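Local coordinates for lipolytic protein G-D-S-L family (Chitinophaga pinensis, PDB 4Q7Q) that is of unknown function but, as a member of the GDSL lipase/acylhydrolase family, probably hydrolyses ester bonds, at residues Q85-G90 and Y105-I110. Residues are numbered along the deposited sequence; the frame is centred on the assembly and turned at random.
Sequences QGRPVG and YGSFRI
The hydroxyl oxygen of Ser107 is gripped by the guanidinium of Arg87. NH1 of Arg87 donates to OG of Ser107 at 2.9 Å, with the oxygen tilted 21° from the guanidinium plane. NH2 of Arg87 adds a weak bond to the same OG at 3.1 Å. OG lies at the guanidinium edge, and the NH1 bond is bent (140° at the hydrogen), as expected when one oxygen sits between two N-H groups. The arginine chain bends at chi3, swinging its planar end across to helix 104-118. Serine suits the place because its buried hydroxyl can accept from Arg87 and still offer its one proton to Asn101 OD1 or Thr103 O; NH1 in turn forms a salt bridge with Asp82 on helix 80-85.

Farther along the loop the backbone takes over. Tyr105 N, in the first turn of the helix, donates to Val89 O at 3.1 Å, an almost straight bond (173°) that satisfies an amide with no earlier helical turn to pair with. The Tyr105 ring lies close by, its CD2 3.4 Å from Gly90 C, and Val89 CG1 packs against CE2 at 3.8 Å. At Gly90's combination of positive phi and extended psi, a CB would be jammed against Val89 O and directed toward the ring, so glycine fits this turn. Phe160 and Ala163 of helix 157-171 border the valine and tyrosine, respectively.

The contact therefore ties loop to helix by a charged group shared between Asp82 and the serine hydroxyl, and by a backbone bond beside the apolar contact of Val89 with the Tyr105 ring; the salt bridge probably helps balance the arginine's charge at this partly buried site.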
ATOM      1  N   GLN A  85      -7.547  -9.947  -3.222  1.00 15.07           N
ATOM      2  CA  GLN A  85      -8.673 -10.364  -4.049  1.00 15.95           C
ATOM      3  C   GLN A  85      -8.334 -11.556  -4.933  1.00 17.55           C
ATOM      4  O   GLN A  85      -9.210 -12.107  -5.597  1.00 20.70           O
ATOM      5  CB  GLN A  85      -9.213  -9.184  -4.860  1.00 18.17           C
ATOM      6  CG  GLN A  85      -9.868  -8.150  -3.954  1.00 21.31           C
ATOM      7  CD  GLN A  85     -10.481  -6.980  -4.693  1.00 24.79           C
ATOM      8  OE1 GLN A  85     -10.856  -7.089  -5.864  1.00 26.19           O
ATOM      9  NE2 GLN A  85     -10.595  -5.849  -4.003  1.00 25.61           N
ATOM     10  N   GLY A  86      -7.069 -11.971  -4.927  1.00 17.04           N
ATOM     11  CA  GLY A  86      -6.656 -13.140  -5.684  1.00 18.03           C
ATOM     12  C   GLY A  86      -6.489 -12.901  -7.178  1.00 19.02           C
ATOM     13  O   GLY A  86      -6.541 -13.855  -7.968  1.00 22.92           O
ATOM     14  N   ARG A  87      -6.293 -11.646  -7.581  1.00 18.19           N
ATOM     15  CA  ARG A  87      -6.064 -11.336  -8.999  1.00 18.74           C
ATOM     16  C   ARG A  87      -4.758 -11.949  -9.454  1.00 17.36           C
ATOM     17  O   ARG A  87      -3.757 -11.851  -8.750  1.00 16.37           O
ATOM     18  CB  ARG A  87      -5.945  -9.830  -9.235  1.00 21.92           C
ATOM     19  CG  ARG A  87      -7.221  -9.057  -9.433  1.00 24.91           C
ATOM     20  CD  ARG A  87      -6.889  -7.673  -9.995  1.00 22.38           C
ATOM     21  NE  ARG A  87      -6.959  -7.596 -11.457  1.00 19.74           N
ATOM     22  CZ  ARG A  87      -6.120  -6.893 -12.221  1.00 17.83           C
ATOM     23  NH1 ARG A  87      -5.109  -6.221 -11.674  1.00 16.07           N
ATOM     24  NH2 ARG A  87      -6.280  -6.866 -13.542  1.00 18.62           N
ATOM     25  N   PRO A  88      -4.745 -12.557 -10.645  1.00 16.65           N
ATOM     26  CA  PRO A  88      -3.489 -13.139 -11.125  1.00 17.76           C
ATOM     27  C   PRO A  88      -2.424 -12.074 -11.364  1.00 17.54           C
ATOM     28  O   PRO A  88      -2.692 -11.028 -11.957  1.00 19.14           O
ATOM     29  CB  PRO A  88      -3.886 -13.804 -12.450  1.00 17.56           C
ATOM     30  CG  PRO A  88      -5.172 -13.205 -12.837  1.00 20.16           C
ATOM     31  CD  PRO A  88      -5.863 -12.789 -11.576  1.00 18.49           C
ATOM     32  N   VAL A  89      -1.221 -12.351 -10.886  1.00 16.69           N
ATOM     33  CA  VAL A  89      -0.098 -11.461 -11.090  1.00 16.73           C
ATOM     34  C   VAL A  89       0.215 -11.347 -12.576  1.00 17.48           C
ATOM     35  O   VAL A  89       0.447 -10.258 -13.092  1.00 17.28           O
ATOM     36  CB  VAL A  89       1.138 -11.988 -10.352  1.00 17.66           C
ATOM     37  CG1 VAL A  89       2.385 -11.227 -10.782  1.00 18.95           C
ATOM     38  CG2 VAL A  89       0.925 -11.896  -8.845  1.00 18.75           C
ATOM     39  N   GLY A  90       0.192 -12.479 -13.265  1.00 19.44           N
ATOM     40  CA  GLY A  90       0.562 -12.508 -14.665  1.00 20.60           C
ATOM     41  C   GLY A  90       2.059 -12.610 -14.872  1.00 21.99           C
ATOM     42  O   GLY A  90       2.804 -12.991 -13.963  1.00 21.67           O
ATOM     43  N   TYR A 105       0.382  -7.278 -14.043  1.00 17.23           N
ATOM     44  CA  TYR A 105       1.273  -6.768 -15.078  1.00 18.29           C
ATOM     45  C   TYR A 105       0.495  -6.004 -16.162  1.00 18.51           C
ATOM     46  O   TYR A 105       0.933  -4.942 -16.618  1.00 19.23           O
ATOM     47  CB  TYR A 105       2.035  -7.917 -15.727  1.00 18.16           C
ATOM     48  CG  TYR A 105       3.311  -8.373 -15.039  1.00 18.55           C
ATOM     49  CD1 TYR A 105       4.504  -7.695 -15.232  1.00 19.59           C
ATOM     50  CD2 TYR A 105       3.331  -9.522 -14.253  1.00 18.17           C
ATOM     51  CE1 TYR A 105       5.679  -8.132 -14.648  1.00 20.59           C
ATOM     52  CE2 TYR A 105       4.507  -9.971 -13.664  1.00 18.98           C
ATOM     53  CZ  TYR A 105       5.681  -9.269 -13.869  1.00 20.57           C
ATOM     54  OH  TYR A 105       6.868  -9.688 -13.294  1.00 22.28           O
ATOM     55  N   GLY A 106      -0.655  -6.542 -16.576  1.00 18.72           N
ATOM     56  CA  GLY A 106      -1.515  -5.873 -17.541  1.00 18.41           C
ATOM     57  C   GLY A 106      -2.018  -4.519 -17.054  1.00 18.04           C
ATOM     58  O   GLY A 106      -2.015  -3.537 -17.799  1.00 19.07           O
ATOM     59  N   SER A 107      -2.440  -4.464 -15.792  1.00 16.90           N
ATOM     60  CA  SER A 107      -2.932  -3.216 -15.206  1.00 15.98           C
ATOM     61  C   SER A 107      -1.838  -2.165 -15.183  1.00 16.20           C
ATOM     62  O   SER A 107      -2.094  -0.988 -15.429  1.00 16.85           O
ATOM     63  CB  SER A 107      -3.432  -3.441 -13.779  1.00 15.22           C
ATOM     64  OG  SER A 107      -4.547  -4.311 -13.767  1.00 16.25           O
ATOM     65  N   PHE A 108      -0.618  -2.583 -14.866  1.00 16.72           N
ATOM     66  CA  PHE A 108       0.481  -1.628 -14.828  1.00 17.71           C
ATOM     67  C   PHE A 108       0.812  -1.110 -16.219  1.00 18.63           C
ATOM     68  O   PHE A 108       1.187   0.055 -16.368  1.00 19.70           O
ATOM     69  CB  PHE A 108       1.707  -2.197 -14.117  1.00 17.77           C
ATOM     70  CG  PHE A 108       1.667  -2.015 -12.625  1.00 17.44           C
ATOM     71  CD1 PHE A 108       0.799  -2.763 -11.850  1.00 18.06           C
ATOM     72  CD2 PHE A 108       2.493  -1.092 -12.002  1.00 18.94           C
ATOM     73  CE1 PHE A 108       0.752  -2.594 -10.467  1.00 17.30           C
ATOM     74  CE2 PHE A 108       2.456  -0.915 -10.626  1.00 18.72           C
ATOM     75  CZ  PHE A 108       1.585  -1.671  -9.852  1.00 17.41           C
ATOM     76  N   ARG A 109       0.640  -1.955 -17.233  1.00 18.59           N
ATOM     77  CA  ARG A 109       0.805  -1.518 -18.614  1.00 18.53           C
ATOM     78  C   ARG A 109      -0.168  -0.381 -18.933  1.00 18.64           C
ATOM     79  O   ARG A 109       0.224   0.653 -19.485  1.00 19.48           O
ATOM     80  CB  ARG A 109       0.618  -2.689 -19.593  1.00 19.89           C
ATOM     81  CG  ARG A 109       0.520  -2.248 -21.056  1.00 21.54           C
ATOM     82  CD  ARG A 109       0.199  -3.422 -21.990  1.00 22.61           C
ATOM     83  NE  ARG A 109      -0.870  -4.260 -21.452  1.00 26.14           N
ATOM     84  CZ  ARG A 109      -2.164  -3.964 -21.521  1.00 28.21           C
ATOM     85  NH1 ARG A 109      -3.059  -4.782 -20.981  1.00 29.03           N
ATOM     86  NH2 ARG A 109      -2.567  -2.847 -22.117  1.00 29.19           N
ATOM     87  N   ILE A 110      -1.428  -0.568 -18.560  1.00 19.51           N
ATOM     88  CA  ILE A 110      -2.461   0.439 -18.774  1.00 19.72           C
ATOM     89  C   ILE A 110      -2.153   1.737 -18.021  1.00 18.72           C
ATOM     90  O   ILE A 110      -2.254   2.832 -18.578  1.00 20.04           O
ATOM     91  CB  ILE A 110      -3.841  -0.113 -18.344  1.00 18.84           C
ATOM     92  CG1 ILE A 110      -4.246  -1.257 -19.275  1.00 19.00           C
ATOM     93  CG2 ILE A 110      -4.896   0.987 -18.313  1.00 20.35           C
ATOM     94  CD1 ILE A 110      -5.511  -1.940 -18.845  1.00 20.51           C
TER